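Local coordinates for diaminopimelate decarboxylase (Aquifex aeolicus, PDB 2P3E) that catalyses the pyridoxal 5'-phosphate-dependent decarboxylation of meso-diaminopimelate to L-lysine, the last step of lysine biosynthesis, as a homodimer, at the interface of chains A and B. Coordinates in Å, arbitrary orientation; residue numbers count along the deposited sequence, not the author numbering. Chains: chain A/B, Diaminopimelate decarboxylase.

Contact 1: the interface of chains A and B. Residues chain A 346, 386-388; chain B 86-87, 110, 115.
CG2 of B:Val86 packs 3.6 Å from CG of A:Asn386, meeting the amide group obliquely, and CB of A:Pro346 meets CA of B:Gly110; these touches form the apolar centre of this patch of the homodimer interface, about 7 Å from A:Cys348, the predicted proton donor. The same proline CB also sits over one face of the A:Arg388 guanidinium, offset toward its rim, which may help to place the arginine. Next outward comes a bridging water, water 1, with bonding partners on both chains: the carbonyl oxygens of A:Pro346 and B:Val86, the amide oxygen OD1 of A:Asn386, and A:Arg388 NH1, the last at 2.7 Å. Separately from the water, the hydroxyl OG of B:Ser87 donates to the backbone O of A:Asn386 at 2.6 Å, tilted 24° from the carbonyl plane. That hydroxyl stands between the serine's own backbone N and carbonyl carbon (chi1 73°), turned toward chain A. The polar rim is a salt bridge between A:Arg388 and B:Glu115 of helix 113-121. The guanidinium and carboxylate planes stand 90° apart, which excludes a coplanar, paired two-bond arrangement; both oxygens are approached by NH2, and the bond to OE2 is weak. The better-aligned bond goes to OE1, which lies in the guanidinium plane and is met on its syn side but from out of the carboxylate plane, with NH2 of A:Arg388 3.1 Å from OE1 of B:Glu115.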
loop_
_atom_site.group_PDB
_atom_site.type_symbol
_atom_site.label_atom_id
_atom_site.label_comp_id
_atom_site.label_asym_id
_atom_site.label_seq_id
_atom_site.Cartn_x
_atom_site.Cartn_y
_atom_site.Cartn_z
ATOM N N PRO A 346 -2.389 -4.983 -13.344
ATOM C CA PRO A 346 -1.326 -5.964 -13.548
ATOM C C PRO A 346 -0.961 -6.795 -12.306
ATOM O O PRO A 346 -0.309 -7.836 -12.436
ATOM C CB PRO A 346 -0.133 -5.079 -13.943
ATOM C CG PRO A 346 -0.351 -3.808 -13.193
ATOM C CD PRO A 346 -1.851 -3.624 -13.128
ATOM N N ASN A 386 4.839 -6.203 -6.250
ATOM C CA ASN A 386 5.248 -6.854 -7.523
ATOM C C ASN A 386 6.420 -6.151 -8.236
ATOM O O ASN A 386 6.573 -6.269 -9.473
ATOM C CB ASN A 386 4.069 -7.045 -8.496
ATOM C CG ASN A 386 2.961 -7.981 -7.965
ATOM O OD1 ASN A 386 1.952 -8.134 -8.621
ATOM N ND2 ASN A 386 3.163 -8.616 -6.809
ATOM N N MET A 387 7.248 -5.424 -7.461
ATOM C CA MET A 387 8.399 -4.699 -8.023
ATOM C C MET A 387 7.990 -3.743 -9.166
ATOM O O MET A 387 8.684 -3.640 -10.181
ATOM C CB MET A 387 9.481 -5.691 -8.501
ATOM C CG MET A 387 10.436 -6.186 -7.389
ATOM S SD MET A 387 11.464 -4.854 -6.708
ATOM C CE MET A 387 12.397 -4.346 -8.161
ATOM N N ARG A 388 6.862 -3.052 -8.990
ATOM C CA ARG A 388 6.331 -2.127 -9.974
ATOM C C ARG A 388 6.709 -0.687 -9.600
ATOM O O ARG A 388 6.301 -0.185 -8.552
ATOM C CB ARG A 388 4.807 -2.263 -10.053
ATOM C CG ARG A 388 4.345 -3.650 -10.503
ATOM C CD ARG A 388 3.052 -3.621 -11.328
ATOM N NE ARG A 388 3.423 -3.434 -12.733
ATOM C CZ ARG A 388 3.645 -4.416 -13.615
ATOM N NH1 ARG A 388 3.469 -5.694 -13.298
ATOM N NH2 ARG A 388 4.028 -4.101 -14.842
ATOM N N VAL B 86 6.126 -12.092 -11.810
ATOM C CA VAL B 86 4.891 -11.517 -12.367
ATOM C C VAL B 86 5.095 -10.109 -12.963
ATOM O O VAL B 86 4.137 -9.419 -13.278
ATOM C CB VAL B 86 3.711 -11.497 -11.303
ATOM C CG1 VAL B 86 3.415 -12.913 -10.797
ATOM C CG2 VAL B 86 4.063 -10.603 -10.130
ATOM N N SER B 87 6.344 -9.693 -13.158
ATOM C CA SER B 87 6.611 -8.353 -13.695
ATOM C C SER B 87 8.054 -8.281 -14.177
ATOM O O SER B 87 8.878 -9.141 -13.846
ATOM C CB SER B 87 6.402 -7.281 -12.606
ATOM O OG SER B 87 7.468 -7.322 -11.665
ATOM N N GLY B 110 0.263 -9.127 -15.599
ATOM C CA GLY B 110 1.154 -7.975 -15.497
ATOM C C GLY B 110 2.274 -8.043 -16.520
ATOM O O GLY B 110 3.442 -8.279 -16.165
ATOM N N GLU B 115 8.044 -5.510 -20.868
ATOM C CA GLU B 115 8.219 -6.643 -19.983
ATOM C C GLU B 115 8.262 -7.952 -20.751
ATOM O O GLU B 115 9.119 -8.794 -20.488
ATOM C CB GLU B 115 7.108 -6.706 -18.935
ATOM C CG GLU B 115 7.196 -5.590 -17.902
ATOM C CD GLU B 115 6.008 -5.595 -16.953
ATOM O OE1 GLU B 115 4.866 -5.532 -17.445
ATOM O OE2 GLU B 115 6.236 -5.675 -15.728
HETATM O O HOH W 1 2.536 -7.555 -11.577
#

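Contact 2: the interface of chains A and B. Residues chain A 109, 111, 116, 131, 133-134, 137; chain B 296-297, 365.
Strand 289-301 and the loop around B:Arg365 of chain B meet helix 132-145 of chain A, the preceding A:Ser131, whose OG caps the helix by accepting from A:Glu134 N, and the loop of A:Val109 and A:Lys111. B:Phe297 is the main apolar element, with 96 Å² of its surface hidden by chain A. Its ring is inserted between the two chain A segments: CE1 lies 3.6 Å from CA of A:Glu134, whereas CZ is 3.4 Å from the backbone O of A:Lys111. With CG beside its backbone N (chi1 -54°), the ring points into this cleft. A:Gln133 slants across it, amide and ring planes 56° apart, and brings OE1 3.4 Å from CA of B:Phe297. The guanidinium of B:Arg365 carries CG2 of A:Val137 over its centre, 3.6 Å above the plane. At its edge, in plane, lie the O of B:Gln296, which accepts from NE (2.8 Å), and water 2; together these probably help to fix the group's orientation. A:Lys111 NZ forms a salt bridge with OE2 of A:Glu134. Water 3 joins A:Gln133 NE2 to the backbone N of B:Arg365. Water 2, also within bonding distance of B:Gln296 OE1, lies 2.7 Å from B:Arg365 NH2 and 2.8 Å from the O of A:Lys111.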
loop_
_atom_site.group_PDB
_atom_site.type_symbol
_atom_site.label_atom_id
_atom_site.label_comp_id
_atom_site.label_asym_id
_atom_site.label_seq_id
_atom_site.Cartn_x
_atom_site.Cartn_y
_atom_site.Cartn_z
ATOM N N VAL A 109 -1.695 10.448 15.788
ATOM C CA VAL A 109 -0.979 9.694 16.817
ATOM C C VAL A 109 0.433 9.285 16.348
ATOM O O VAL A 109 1.187 8.659 17.103
ATOM C CB VAL A 109 -1.808 8.468 17.306
ATOM C CG1 VAL A 109 -3.125 8.922 17.943
ATOM C CG2 VAL A 109 -2.069 7.472 16.178
ATOM N N LYS A 111 3.539 10.245 16.252
ATOM C CA LYS A 111 4.352 11.261 16.941
ATOM C C LYS A 111 5.457 10.636 17.801
ATOM O O LYS A 111 5.310 10.491 19.026
ATOM C CB LYS A 111 3.461 12.172 17.787
ATOM C CG LYS A 111 2.541 13.067 16.970
ATOM C CD LYS A 111 1.526 13.795 17.853
ATOM C CE LYS A 111 0.849 14.950 17.121
ATOM N NZ LYS A 111 -0.526 15.119 17.639
ATOM N N LEU A 116 8.355 14.872 17.238
ATOM C CA LEU A 116 7.911 15.900 18.178
ATOM C C LEU A 116 8.993 16.914 18.509
ATOM O O LEU A 116 8.699 18.103 18.613
ATOM C CB LEU A 116 7.386 15.288 19.473
ATOM C CG LEU A 116 6.064 14.530 19.376
ATOM C CD1 LEU A 116 5.723 13.882 20.721
ATOM C CD2 LEU A 116 4.944 15.453 18.867
ATOM N N SER A 131 -3.754 12.337 23.147
ATOM C CA SER A 131 -3.685 11.559 24.395
ATOM C C SER A 131 -3.111 12.394 25.531
ATOM O O SER A 131 -2.380 13.354 25.301
ATOM C CB SER A 131 -2.871 10.266 24.226
ATOM O OG SER A 131 -1.487 10.516 23.987
ATOM N N GLN A 133 -0.875 11.135 27.624
ATOM C CA GLN A 133 0.542 10.827 27.577
ATOM C C GLN A 133 1.291 11.759 26.622
ATOM O O GLN A 133 2.417 12.177 26.910
ATOM C CB GLN A 133 0.786 9.369 27.204
ATOM C CG GLN A 133 2.206 8.909 27.497
ATOM C CD GLN A 133 2.307 7.404 27.655
ATOM O OE1 GLN A 133 1.609 6.656 26.982
ATOM N NE2 GLN A 133 3.184 6.956 28.555
ATOM N N GLU A 134 0.651 12.080 25.497
ATOM C CA GLU A 134 1.214 13.014 24.524
ATOM C C GLU A 134 1.417 14.392 25.171
ATOM O O GLU A 134 2.426 15.042 24.923
ATOM C CB GLU A 134 0.323 13.138 23.275
ATOM C CG GLU A 134 0.923 14.076 22.190
ATOM C CD GLU A 134 -0.022 14.347 21.021
ATOM O OE1 GLU A 134 -0.925 13.517 20.756
ATOM O OE2 GLU A 134 0.154 15.401 20.357
ATOM N N VAL A 137 4.581 13.995 27.214
ATOM C CA VAL A 137 5.741 13.893 26.311
ATOM C C VAL A 137 6.109 15.263 25.725
ATOM O O VAL A 137 7.284 15.671 25.753
ATOM C CB VAL A 137 5.487 12.853 25.155
ATOM C CG1 VAL A 137 6.636 12.874 24.146
ATOM C CG2 VAL A 137 5.345 11.452 25.731
ATOM N N GLN B 296 4.674 3.854 21.555
ATOM C CA GLN B 296 4.806 5.301 21.650
ATOM C C GLN B 296 3.878 5.846 22.725
ATOM O O GLN B 296 4.322 6.607 23.583
ATOM C CB GLN B 296 4.503 5.961 20.301
ATOM C CG GLN B 296 5.393 5.492 19.159
ATOM C CD GLN B 296 6.875 5.617 19.466
ATOM O OE1 GLN B 296 7.369 6.704 19.781
ATOM N NE2 GLN B 296 7.595 4.502 19.381
ATOM N N PHE B 297 2.603 5.443 22.692
ATOM C CA PHE B 297 1.612 5.930 23.661
ATOM C C PHE B 297 0.648 4.825 24.089
ATOM O O PHE B 297 0.355 3.909 23.311
ATOM C CB PHE B 297 0.776 7.087 23.089
ATOM C CG PHE B 297 1.591 8.232 22.570
ATOM C CD1 PHE B 297 2.156 9.155 23.437
ATOM C CD2 PHE B 297 1.794 8.380 21.206
ATOM C CE1 PHE B 297 2.931 10.223 22.938
ATOM C CE2 PHE B 297 2.554 9.441 20.705
ATOM C CZ PHE B 297 3.118 10.365 21.581
ATOM N N ARG B 365 5.262 2.637 27.275
ATOM C CA ARG B 365 5.955 3.476 26.314
ATOM C C ARG B 365 7.452 3.133 26.318
ATOM O O ARG B 365 8.060 3.021 27.384
ATOM C CB ARG B 365 5.727 4.962 26.652
ATOM C CG ARG B 365 6.579 5.930 25.827
ATOM C CD ARG B 365 6.014 7.371 25.824
ATOM N NE ARG B 365 6.442 8.125 24.625
ATOM C CZ ARG B 365 7.540 8.866 24.600
ATOM N NH1 ARG B 365 8.280 8.927 25.690
ATOM N NH2 ARG B 365 7.900 9.541 23.519
HETATM O O HOH W 2 6.562 9.179 21.169
HETATM O O HOH W 3 3.626 3.956 29.351
#

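Contact 3: the interface of chains A and B. Residues chain A 92, 96; chain B 387, 410-411, 414, 418.
A:Tyr92 of helix 88-96 reaches across the dimer interface to helix 410-414 of chain B, and its contacts can be followed outward from CB. CB itself lies 3.7 Å from CD2 of B:Tyr410, a ring atom of the opposing tyrosine, and CG meets the same atom. CG is placed on the side opposite the backbone N (chi1 152°), which sends the ring toward chain B. There it is capped on one face by CB of B:Tyr410, 3.5 Å above the plane and over its centre, a CH-pi contact. The two tyrosine side chains run past each other in opposite directions, so the base of one covers the ring of the other, and they do not form a ring-on-ring stack. Ring atom CD2 is 4.1 Å from CE of B:Met387. At the tip, the phenol OH donates a hydrogen bond of 2.5 Å to OD1 of B:Asp411, which accepts on its anti lone pair, away from OD2. Ring and carboxylate planes are 56° apart. CG2 of B:Val414 also lies near this hydroxyl, and the same methyl is 3.6 Å from NZ of A:Lys96. That lysine extends alongside, its amine NZ 5.9 Å from B:Asp411 OD1, too long for a salt bridge but perhaps adding some electrostatic attraction. A:Tyr92 and A:Lys96, one turn apart, both project from the same side of helix 88-96 toward helix 410-414, close to the C-terminal end of chain B.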
loop_
_atom_site.group_PDB
_atom_site.type_symbol
_atom_site.label_atom_id
_atom_site.label_comp_id
_atom_site.label_asym_id
_atom_site.label_seq_id
_atom_site.Cartn_x
_atom_site.Cartn_y
_atom_site.Cartn_z
ATOM N N TYR A 92 8.787 18.187 7.224
ATOM C CA TYR A 92 9.915 18.354 6.287
ATOM C C TYR A 92 9.442 18.905 4.933
ATOM O O TYR A 92 9.998 19.872 4.392
ATOM C CB TYR A 92 10.614 16.994 6.137
ATOM C CG TYR A 92 11.329 16.711 4.816
ATOM C CD1 TYR A 92 12.695 16.870 4.707
ATOM C CD2 TYR A 92 10.629 16.222 3.703
ATOM C CE1 TYR A 92 13.371 16.592 3.510
ATOM C CE2 TYR A 92 11.281 15.949 2.500
ATOM C CZ TYR A 92 12.659 16.138 2.418
ATOM O OH TYR A 92 13.329 15.846 1.249
ATOM N N LYS A 96 10.071 22.494 3.324
ATOM C CA LYS A 96 10.678 22.499 1.987
ATOM C C LYS A 96 9.867 23.370 1.031
ATOM O O LYS A 96 10.440 24.126 0.223
ATOM C CB LYS A 96 10.781 21.062 1.467
ATOM C CG LYS A 96 11.489 20.869 0.139
ATOM C CD LYS A 96 11.423 19.386 -0.277
ATOM C CE LYS A 96 11.751 19.203 -1.764
ATOM N NZ LYS A 96 11.917 17.760 -2.173
ATOM N N MET B 387 3.973 10.223 4.291
ATOM C CA MET B 387 5.392 10.593 4.174
ATOM C C MET B 387 6.245 9.840 5.203
ATOM O O MET B 387 7.173 10.402 5.787
ATOM C CB MET B 387 5.572 12.123 4.292
ATOM C CG MET B 387 5.412 12.878 2.988
ATOM S SD MET B 387 6.710 12.479 1.770
ATOM C CE MET B 387 8.157 13.123 2.622
ATOM N N TYR B 410 13.407 10.886 4.380
ATOM C CA TYR B 410 12.415 11.673 3.634
ATOM C C TYR B 410 12.854 11.992 2.204
ATOM O O TYR B 410 12.029 11.984 1.276
ATOM C CB TYR B 410 12.096 12.979 4.373
ATOM C CG TYR B 410 11.692 12.798 5.821
ATOM C CD1 TYR B 410 10.859 11.737 6.217
ATOM C CD2 TYR B 410 12.104 13.710 6.789
ATOM C CE1 TYR B 410 10.495 11.575 7.558
ATOM C CE2 TYR B 410 11.734 13.564 8.123
ATOM C CZ TYR B 410 10.924 12.492 8.493
ATOM O OH TYR B 410 10.553 12.353 9.810
ATOM N N ASP B 411 14.150 12.286 2.041
ATOM C CA ASP B 411 14.682 12.616 0.743
ATOM C C ASP B 411 14.393 11.492 -0.255
ATOM O O ASP B 411 14.068 11.765 -1.402
ATOM C CB ASP B 411 16.193 12.863 0.808
ATOM C CG ASP B 411 16.560 14.268 1.361
ATOM O OD1 ASP B 411 15.668 15.141 1.505
ATOM O OD2 ASP B 411 17.767 14.466 1.627
ATOM N N VAL B 414 10.784 11.477 -1.872
ATOM C CA VAL B 414 10.494 12.511 -2.880
ATOM C C VAL B 414 11.619 12.742 -3.904
ATOM O O VAL B 414 11.539 13.672 -4.712
ATOM C CB VAL B 414 10.067 13.858 -2.212
ATOM C CG1 VAL B 414 8.764 13.656 -1.410
ATOM C CG2 VAL B 414 11.161 14.389 -1.312
ATOM N N LEU B 418 12.697 15.825 -7.084
ATOM C CA LEU B 418 13.760 16.814 -6.913
ATOM C C LEU B 418 14.502 17.103 -8.223
ATOM O O LEU B 418 14.989 16.183 -8.889
ATOM C CB LEU B 418 14.749 16.360 -5.833
ATOM C CG LEU B 418 15.868 17.332 -5.424
ATOM C CD1 LEU B 418 15.312 18.590 -4.701
ATOM C CD2 LEU B 418 16.891 16.596 -4.549
#

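Between centres of C-alpha atoms, contacts 1 and 2 lie about 39 Å apart, and contact 3 is about 26 Å from contact 1 and 24 Å from contact 2. These copies are well separated, but the two-fold symmetry places contact 3 next to the twin of contact 1: A:Met387 belongs to contact 1 and B:Met387 to contact 3. The 109-111 loop and helix 113-121 serve contact 1 from chain B and contact 2 from chain A. In this decarboxylase family the active site forms at the dimer interface with residues of both subunits, in agreement with contact 1 lying near A:Cys348; contact 3 is about 18 Å from B:Cys348.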